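Local coordinates for protein Alpha/beta hydrolase (Enterobacter asburiae, PDB 6KMO) that hydrolyses carboxylic ester bonds as an esterase or lipase of the alpha/beta hydrolase fold, at residues 103-108 / 174-179; 151-156 / 187-192; 203-208 / 268-273. The protein carries 2 engineered substitutions. All coordinates share one frame; numbering follows the deposited sequence. Where two conformers were deposited one is given.

Contact 1 (103-108 / 174-179); sequences MFFHGG and LGLVGN
One N-H and one CA-H converge on the carbonyl oxygen of Val177. Phe105 N approaches nearly along the C=O axis at 2.9 Å from Val177 O, with an N-H...O angle of 164°, and the CA-H of Phe104 adds a weaker contact, Phe104 CA lying 3.3 Å from that oxygen. Met103 N to Gly175 O and Val177 N to Met103 O extend this parallel pairing of strands 99-105 and 174-179; toward the C-terminal end it loosens, and Asn179 N reaches Phe105 O only weakly, at 3.4 Å.

Side chains alternate between the sheet faces. On one, Met103 and Leu176 run side by side, Met103 CG at 3.7 Å from Leu176 CD2, with the Phe105 ring crossing obliquely; helices 148-163 and 181-195 close over this face. On the other, the Phe104 ring has its CD1 4.0 Å from Val177 CG1, and helix 115-129 packs against it. Gly178 fits where a CB would collide with Phe105 O.

Asn179 ends the strand with CG in the crowded position between its backbone N and carbonyl carbon (chi1 57°). This sets the amide 25° from the plane of the Phe104 ring, with OD1 3.4 Å from Phe104 CZ and a weak bond from Gly107 N to OD1. Its ND2 donates to His118 NE2 and Asp308 OD1, and these two bonds are what hold the rotation of the amide.

His106-Gly107-Gly108 matches the start of the HGGG motif that supplies the oxyanion hole in hormone-sensitive-lipase relatives, and Gly178 opens a probable GxSxG nucleophile elbow. Donation by ND2 implies that His118 NE2 acts as an acceptor, so this ring nitrogen is probably unprotonated.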
# COMPACT_ATOMS: atom_id res chain seq x y z
N MET A 103 -0.65 -17.07 11.88
CA MET A 103 -1.45 -16.84 13.07
C MET A 103 -2.23 -15.55 12.87
O MET A 103 -1.75 -14.62 12.21
CB MET A 103 -0.55 -16.72 14.30
CG MET A 103 0.48 -17.85 14.44
SD MET A 103 -0.18 -19.61 14.48
CE MET A 103 -1.25 -19.46 15.96
N PHE A 104 -3.44 -15.51 13.42
CA PHE A 104 -4.27 -14.32 13.33
C PHE A 104 -4.68 -13.87 14.73
O PHE A 104 -5.37 -14.61 15.45
CB PHE A 104 -5.51 -14.48 12.45
CG PHE A 104 -6.22 -13.16 12.27
CD1 PHE A 104 -5.82 -12.28 11.29
CD2 PHE A 104 -7.18 -12.76 13.18
CE1 PHE A 104 -6.41 -11.03 11.18
CE2 PHE A 104 -7.75 -11.53 13.09
CZ PHE A 104 -7.38 -10.65 12.08
N PHE A 105 -4.25 -12.65 15.09
CA PHE A 105 -4.50 -12.04 16.39
C PHE A 105 -5.51 -10.91 16.18
O PHE A 105 -5.20 -9.91 15.52
CB PHE A 105 -3.18 -11.55 16.98
CG PHE A 105 -2.12 -12.61 17.05
CD1 PHE A 105 -2.41 -13.89 17.51
CD2 PHE A 105 -0.83 -12.33 16.68
CE1 PHE A 105 -1.43 -14.86 17.57
CE2 PHE A 105 0.16 -13.30 16.74
CZ PHE A 105 -0.16 -14.59 17.19
N HIS A 106 -6.70 -11.07 16.73
CA HIS A 106 -7.77 -10.11 16.52
C HIS A 106 -7.56 -8.85 17.35
O HIS A 106 -6.87 -8.84 18.36
CB HIS A 106 -9.13 -10.74 16.79
CG HIS A 106 -9.47 -10.92 18.24
ND1 HIS A 106 -9.96 -9.89 19.01
CD2 HIS A 106 -9.48 -12.02 19.03
CE1 HIS A 106 -10.23 -10.34 20.22
NE2 HIS A 106 -9.95 -11.63 20.26
N GLY A 107 -8.20 -7.77 16.89
CA GLY A 107 -8.23 -6.52 17.61
C GLY A 107 -9.50 -6.33 18.41
O GLY A 107 -10.32 -7.23 18.56
N GLY A 108 -9.65 -5.12 18.94
CA GLY A 108 -10.72 -4.82 19.86
C GLY A 108 -10.29 -4.25 21.20
O GLY A 108 -11.08 -4.27 22.15
N LEU A 174 5.46 -19.88 8.46
CA LEU A 174 4.50 -19.36 9.42
C LEU A 174 4.63 -17.84 9.53
O LEU A 174 5.70 -17.31 9.84
CB LEU A 174 4.74 -19.98 10.80
CG LEU A 174 3.71 -19.68 11.87
CD1 LEU A 174 2.32 -20.11 11.45
CD2 LEU A 174 4.10 -20.42 13.16
N GLY A 175 3.52 -17.15 9.31
CA GLY A 175 3.44 -15.72 9.48
C GLY A 175 2.65 -15.34 10.73
O GLY A 175 2.03 -16.18 11.38
N LEU A 176 2.68 -14.05 11.04
CA LEU A 176 1.93 -13.47 12.14
C LEU A 176 1.18 -12.27 11.61
O LEU A 176 1.79 -11.36 11.05
CB LEU A 176 2.87 -13.02 13.26
CG LEU A 176 3.79 -14.07 13.90
CD1 LEU A 176 4.71 -13.43 14.92
CD2 LEU A 176 3.00 -15.20 14.54
N VAL A 177 -0.14 -12.25 11.80
CA VAL A 177 -1.00 -11.20 11.27
C VAL A 177 -1.98 -10.76 12.34
O VAL A 177 -2.53 -11.58 13.08
CB VAL A 177 -1.78 -11.69 10.03
CG1 VAL A 177 -2.71 -10.61 9.50
CG2 VAL A 177 -0.83 -12.18 8.93
N GLY A 178 -2.23 -9.46 12.43
CA GLY A 178 -3.24 -8.98 13.37
C GLY A 178 -3.53 -7.51 13.15
O GLY A 178 -2.69 -6.76 12.67
N ASN A 179 -4.74 -7.13 13.57
CA ASN A 179 -5.20 -5.74 13.46
C ASN A 179 -5.28 -5.08 14.83
O ASN A 179 -5.77 -5.69 15.79
CB ASN A 179 -6.59 -5.64 12.80
CG ASN A 179 -7.66 -6.44 13.52
OD1 ASN A 179 -7.53 -7.66 13.71
ND2 ASN A 179 -8.75 -5.78 13.90

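Contact 2 (151-156 / 187-192); sequences NQAYEA and ASVALQ
Helices 148-163 and 181-195 lie on the same face of the central sheet of the alpha/beta hydrolase fold, the second being the helix that follows the probable nucleophile elbow. Their local axes come within 9.2 Å and cross at -61°. The apolar fit is tight toward the sheet, where the methyl of Ala153 meets one branch of Val189, CB to CG2 at 3.5 Å, and the same CG2 sits 3.8 Å from Tyr154 N, pressed against the helix backbone. CG2 points this way because it stands beside the backbone N of Val189, anti to the carbonyl carbon. Phe105 of the sheet below touches both Ala153 and Val189, so this end is closed by the core.

Away from the sheet the packing is more polar but still close. Tyr154 has CG anti to its backbone N (chi1 175°), which sends the ring along the flank of the second helix, where CD1 lies 3.8 Å from Gln192 CB and a longer 4.3 Å from Val189 CG1. The phenol OH hydrogen-bonds Gly198 O, and Phe196 meets the ring edge-to-face. The loose side is at partly exposed Asn151, whose nearest approach is CA to Gln192 OE1 at 4.2 Å; it packs on Leu4 of the second subunit, whose Leu8 also touches Gln192.

The extended Gln192 chain crosses the Tyr154 ring obliquely, amide and ring planes 38° apart. NE2 donates to Ile150 O and, weakly, to Ser188 O. Gln192 OE1 is buried with no hydrogen-bond partner in the model and rests instead 3.3 Å from Tyr154 CB.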
# COMPACT_ATOMS: atom_id res chain seq x y z
N ASN A 151 0.89 -14.45 26.05
CA ASN A 151 1.45 -15.77 26.31
C ASN A 151 0.67 -16.84 25.56
O ASN A 151 1.26 -17.73 24.94
CB ASN A 151 1.43 -16.08 27.80
CG ASN A 151 1.88 -17.48 28.06
OD1 ASN A 151 3.03 -17.79 27.82
ND2 ASN A 151 0.99 -18.34 28.46
N GLN A 152 -0.67 -16.77 25.61
CA GLN A 152 -1.49 -17.69 24.83
C GLN A 152 -1.15 -17.61 23.36
O GLN A 152 -1.03 -18.65 22.69
CB GLN A 152 -2.98 -17.38 25.04
CG GLN A 152 -3.48 -17.70 26.43
CD GLN A 152 -4.83 -17.10 26.71
OE1 GLN A 152 -5.18 -16.04 26.21
NE2 GLN A 152 -5.59 -17.76 27.56
N ALA A 153 -0.99 -16.40 22.84
CA ALA A 153 -0.67 -16.23 21.43
C ALA A 153 0.67 -16.88 21.09
O ALA A 153 0.79 -17.56 20.05
CB ALA A 153 -0.62 -14.74 21.11
N TYR A 154 1.68 -16.69 21.94
CA TYR A 154 2.98 -17.29 21.69
C TYR A 154 2.91 -18.82 21.76
O TYR A 154 3.45 -19.52 20.90
CB TYR A 154 4.06 -16.75 22.64
CG TYR A 154 5.37 -17.48 22.45
CD1 TYR A 154 6.17 -17.21 21.37
CD2 TYR A 154 5.74 -18.50 23.30
CE1 TYR A 154 7.35 -17.90 21.15
CE2 TYR A 154 6.90 -19.20 23.08
CZ TYR A 154 7.70 -18.89 22.02
OH TYR A 154 8.87 -19.60 21.83
N GLU A 155 2.25 -19.35 22.79
CA GLU A 155 2.14 -20.80 22.91
C GLU A 155 1.41 -21.40 21.72
O GLU A 155 1.79 -22.47 21.22
CB GLU A 155 1.44 -21.16 24.23
CG GLU A 155 2.28 -20.89 25.48
CD GLU A 155 3.45 -21.83 25.65
OE1 GLU A 155 3.48 -22.90 25.01
OE2 GLU A 155 4.36 -21.51 26.45
N ALA A 156 0.36 -20.75 21.23
CA ALA A 156 -0.35 -21.26 20.06
C ALA A 156 0.53 -21.21 18.80
O ALA A 156 0.47 -22.11 17.96
CB ALA A 156 -1.63 -20.46 19.84
N ALA A 187 3.78 -8.14 17.19
CA ALA A 187 5.09 -7.73 17.68
C ALA A 187 5.45 -8.45 18.98
O ALA A 187 6.60 -8.87 19.16
CB ALA A 187 5.12 -6.21 17.88
N SER A 188 4.48 -8.62 19.88
CA SER A 188 4.75 -9.26 21.16
C SER A 188 5.17 -10.71 20.97
O SER A 188 6.08 -11.20 21.66
CB SER A 188 3.48 -9.17 22.00
OG SER A 188 3.75 -9.50 23.34
N VAL A 189 4.50 -11.42 20.06
CA VAL A 189 4.85 -12.81 19.80
C VAL A 189 6.20 -12.89 19.11
O VAL A 189 7.03 -13.75 19.44
CB VAL A 189 3.74 -13.49 18.98
CG1 VAL A 189 4.19 -14.85 18.44
CG2 VAL A 189 2.50 -13.66 19.84
N ALA A 190 6.47 -12.00 18.16
CA ALA A 190 7.77 -12.00 17.50
C ALA A 190 8.90 -11.74 18.49
O ALA A 190 9.97 -12.36 18.40
CB ALA A 190 7.79 -10.98 16.36
N LEU A 191 8.70 -10.83 19.45
CA LEU A 191 9.75 -10.53 20.42
C LEU A 191 9.93 -11.67 21.42
O LEU A 191 11.06 -11.96 21.83
CB LEU A 191 9.44 -9.21 21.13
CG LEU A 191 9.58 -7.95 20.27
CD1 LEU A 191 8.91 -6.76 20.92
CD2 LEU A 191 11.05 -7.66 19.96
N GLN A 192 8.85 -12.35 21.79
CA GLN A 192 9.01 -13.56 22.60
C GLN A 192 9.78 -14.62 21.82
O GLN A 192 10.69 -15.26 22.36
CB GLN A 192 7.64 -14.11 23.00
CG GLN A 192 6.93 -13.32 24.08
CD GLN A 192 5.55 -13.86 24.32
OE1 GLN A 192 5.38 -14.86 25.01
NE2 GLN A 192 4.55 -13.23 23.73

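Contact 3 (203-208 / 268-273); sequences YNVMLW and ETLIQT
Five backbone hydrogen bonds join 203-208 to 268-273 in parallel register, the strand axes only 9° apart. The straightest, Leu270 N to Asn204 O, measures 2.8 Å at 170°, and Met206 N returns to Leu270 O at the same 2.8 Å, nearly along the C=O axis. The last, Trp208 N to Gln272 O at 2.7 Å, reaches its acceptor from above the carbonyl plane, where the strand ends.

Side chains supplement this shell. Asn204 ND2 donates to Thr269 OG1 at 3.3 Å, and Thr269 OG1 has a further partner in Pro267 O. The Tyr203 ring lies obliquely against Glu268 and Leu270, bringing OH to 3.4 Å from Leu270 CB; a water bridges this OH to Thr269 O, donating to the carbonyl. Leu207 and Gln272 run alongside each other, and Gln272 OE1 lies at the edge of the Trp208 ring, 3.7 Å from CZ3.

The second shell fixes these groups: Tyr309 OH and Ala324 O hold the two ends of the Gln272 amide, while Asp308 holds Trp208 NE1, beside Ser180 of the probable nucleophile elbow. Strands 174-179 and 297-302 flank the pair in the sheet, and helix 319-335 packs on the face of Leu270 and Gln272, where His335 stacks on Tyr203.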
# COMPACT_ATOMS: atom_id res chain seq x y z
N TYR A 203 7.05 -13.82 8.18
CA TYR A 203 6.55 -12.49 7.85
C TYR A 203 5.55 -12.06 8.90
O TYR A 203 4.75 -12.87 9.37
CB TYR A 203 5.86 -12.49 6.48
CG TYR A 203 5.82 -11.16 5.76
CD1 TYR A 203 6.99 -10.51 5.44
CD2 TYR A 203 4.61 -10.59 5.36
CE1 TYR A 203 6.97 -9.30 4.75
CE2 TYR A 203 4.58 -9.39 4.68
CZ TYR A 203 5.76 -8.74 4.38
OH TYR A 203 5.73 -7.56 3.66
N ASN A 204 5.57 -10.78 9.23
CA ASN A 204 4.58 -10.14 10.09
C ASN A 204 3.77 -9.16 9.27
O ASN A 204 4.33 -8.39 8.48
CB ASN A 204 5.27 -9.30 11.17
CG ASN A 204 6.02 -10.11 12.17
OD1 ASN A 204 5.70 -11.26 12.45
ND2 ASN A 204 7.03 -9.49 12.76
N VAL A 205 2.46 -9.13 9.49
CA VAL A 205 1.60 -8.09 8.96
C VAL A 205 0.89 -7.44 10.13
O VAL A 205 0.05 -8.06 10.79
CB VAL A 205 0.59 -8.60 7.93
CG1 VAL A 205 -0.23 -7.43 7.42
CG2 VAL A 205 1.27 -9.31 6.77
N MET A 206 1.25 -6.19 10.41
CA MET A 206 0.68 -5.41 11.50
C MET A 206 -0.29 -4.41 10.87
O MET A 206 0.14 -3.44 10.23
CB MET A 206 1.78 -4.71 12.30
CG MET A 206 2.75 -5.65 12.99
SD MET A 206 4.28 -4.88 13.79
CE MET A 206 3.50 -3.88 15.09
N LEU A 207 -1.58 -4.67 11.03
CA LEU A 207 -2.63 -3.86 10.40
C LEU A 207 -3.06 -2.81 11.42
O LEU A 207 -3.60 -3.14 12.48
CB LEU A 207 -3.81 -4.72 9.98
CG LEU A 207 -3.49 -5.80 8.94
CD1 LEU A 207 -4.68 -6.72 8.78
CD2 LEU A 207 -3.08 -5.20 7.63
N TRP A 208 -2.79 -1.54 11.09
CA TRP A 208 -3.11 -0.38 11.92
C TRP A 208 -2.86 -0.67 13.41
O TRP A 208 -3.80 -0.60 14.23
CB TRP A 208 -4.51 0.17 11.64
CG TRP A 208 -5.57 -0.86 11.47
CD1 TRP A 208 -6.42 -1.29 12.44
CD2 TRP A 208 -5.89 -1.61 10.28
NE1 TRP A 208 -7.24 -2.28 11.95
CE2 TRP A 208 -6.94 -2.48 10.63
CE3 TRP A 208 -5.40 -1.65 8.98
CZ2 TRP A 208 -7.49 -3.38 9.71
CZ3 TRP A 208 -5.96 -2.55 8.08
CH2 TRP A 208 -6.99 -3.39 8.45
N GLU A 268 10.76 -10.04 8.98
CA GLU A 268 10.33 -9.14 7.92
C GLU A 268 8.88 -8.76 8.15
O GLU A 268 8.05 -9.60 8.52
CB GLU A 268 10.50 -9.79 6.55
CG GLU A 268 11.95 -10.18 6.27
CD GLU A 268 12.31 -10.26 4.80
OE1 GLU A 268 11.63 -9.67 3.94
OE2 GLU A 268 13.31 -10.95 4.50
N THR A 269 8.55 -7.49 7.90
CA THR A 269 7.29 -6.92 8.37
C THR A 269 6.66 -5.99 7.35
O THR A 269 7.35 -5.23 6.66
CB THR A 269 7.54 -6.16 9.68
OG1 THR A 269 7.93 -7.07 10.71
CG2 THR A 269 6.33 -5.42 10.18
N LEU A 270 5.33 -6.05 7.28
CA LEU A 270 4.49 -5.07 6.60
C LEU A 270 3.65 -4.40 7.66
O LEU A 270 2.99 -5.09 8.46
CB LEU A 270 3.58 -5.74 5.58
CG LEU A 270 2.49 -4.84 4.98
CD1 LEU A 270 3.09 -3.70 4.16
CD2 LEU A 270 1.57 -5.64 4.10
N ILE A 271 3.63 -3.06 7.69
CA ILE A 271 2.73 -2.30 8.54
C ILE A 271 1.81 -1.50 7.64
O ILE A 271 2.29 -0.77 6.76
CB ILE A 271 3.51 -1.35 9.47
CG1 ILE A 271 4.38 -2.12 10.44
CG2 ILE A 271 2.54 -0.45 10.23
CD1 ILE A 271 5.42 -1.29 11.18
N GLN A 272 0.50 -1.62 7.84
CA GLN A 272 -0.46 -0.71 7.22
C GLN A 272 -0.93 0.27 8.27
O GLN A 272 -1.23 -0.12 9.40
CB GLN A 272 -1.68 -1.43 6.65
CG GLN A 272 -1.36 -2.46 5.57
CD GLN A 272 -2.57 -2.86 4.75
OE1 GLN A 272 -3.72 -2.56 5.10
NE2 GLN A 272 -2.32 -3.56 3.64
N THR A 273 -1.02 1.55 7.90
CA THR A 273 -1.63 2.54 8.77
C THR A 273 -2.78 3.23 8.04
O THR A 273 -2.85 3.26 6.81
CB THR A 273 -0.62 3.57 9.27
OG1 THR A 273 -0.10 4.26 8.13
CG2 THR A 273 0.48 2.92 10.10
O HOH W 1 7.95 -5.95 4.00

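All three contacts are largely buried, with contact 1 the most central. Contacts 1 and 3 are neighbouring parallel pairings in one sheet, joined through Leu176 O to Val205 N and Gly178 O to Leu207 N, so four successive strands are bonded edge to edge. Contact 2 packs two helices whose segments share no hydrogen bond, though Gln192 NE2 donates to Ile150 O; it sits on contact 1 through Phe105 and Leu176. Strand 174-179 runs on into helix 181-195, tying contacts 1 and 2 along the chain. Asp308 binds both Asn179 of contact 1 and Trp208 of contact 3, at the end of the sheet near the probable nucleophile. Contacts 2 and 3 both touch the second subunit.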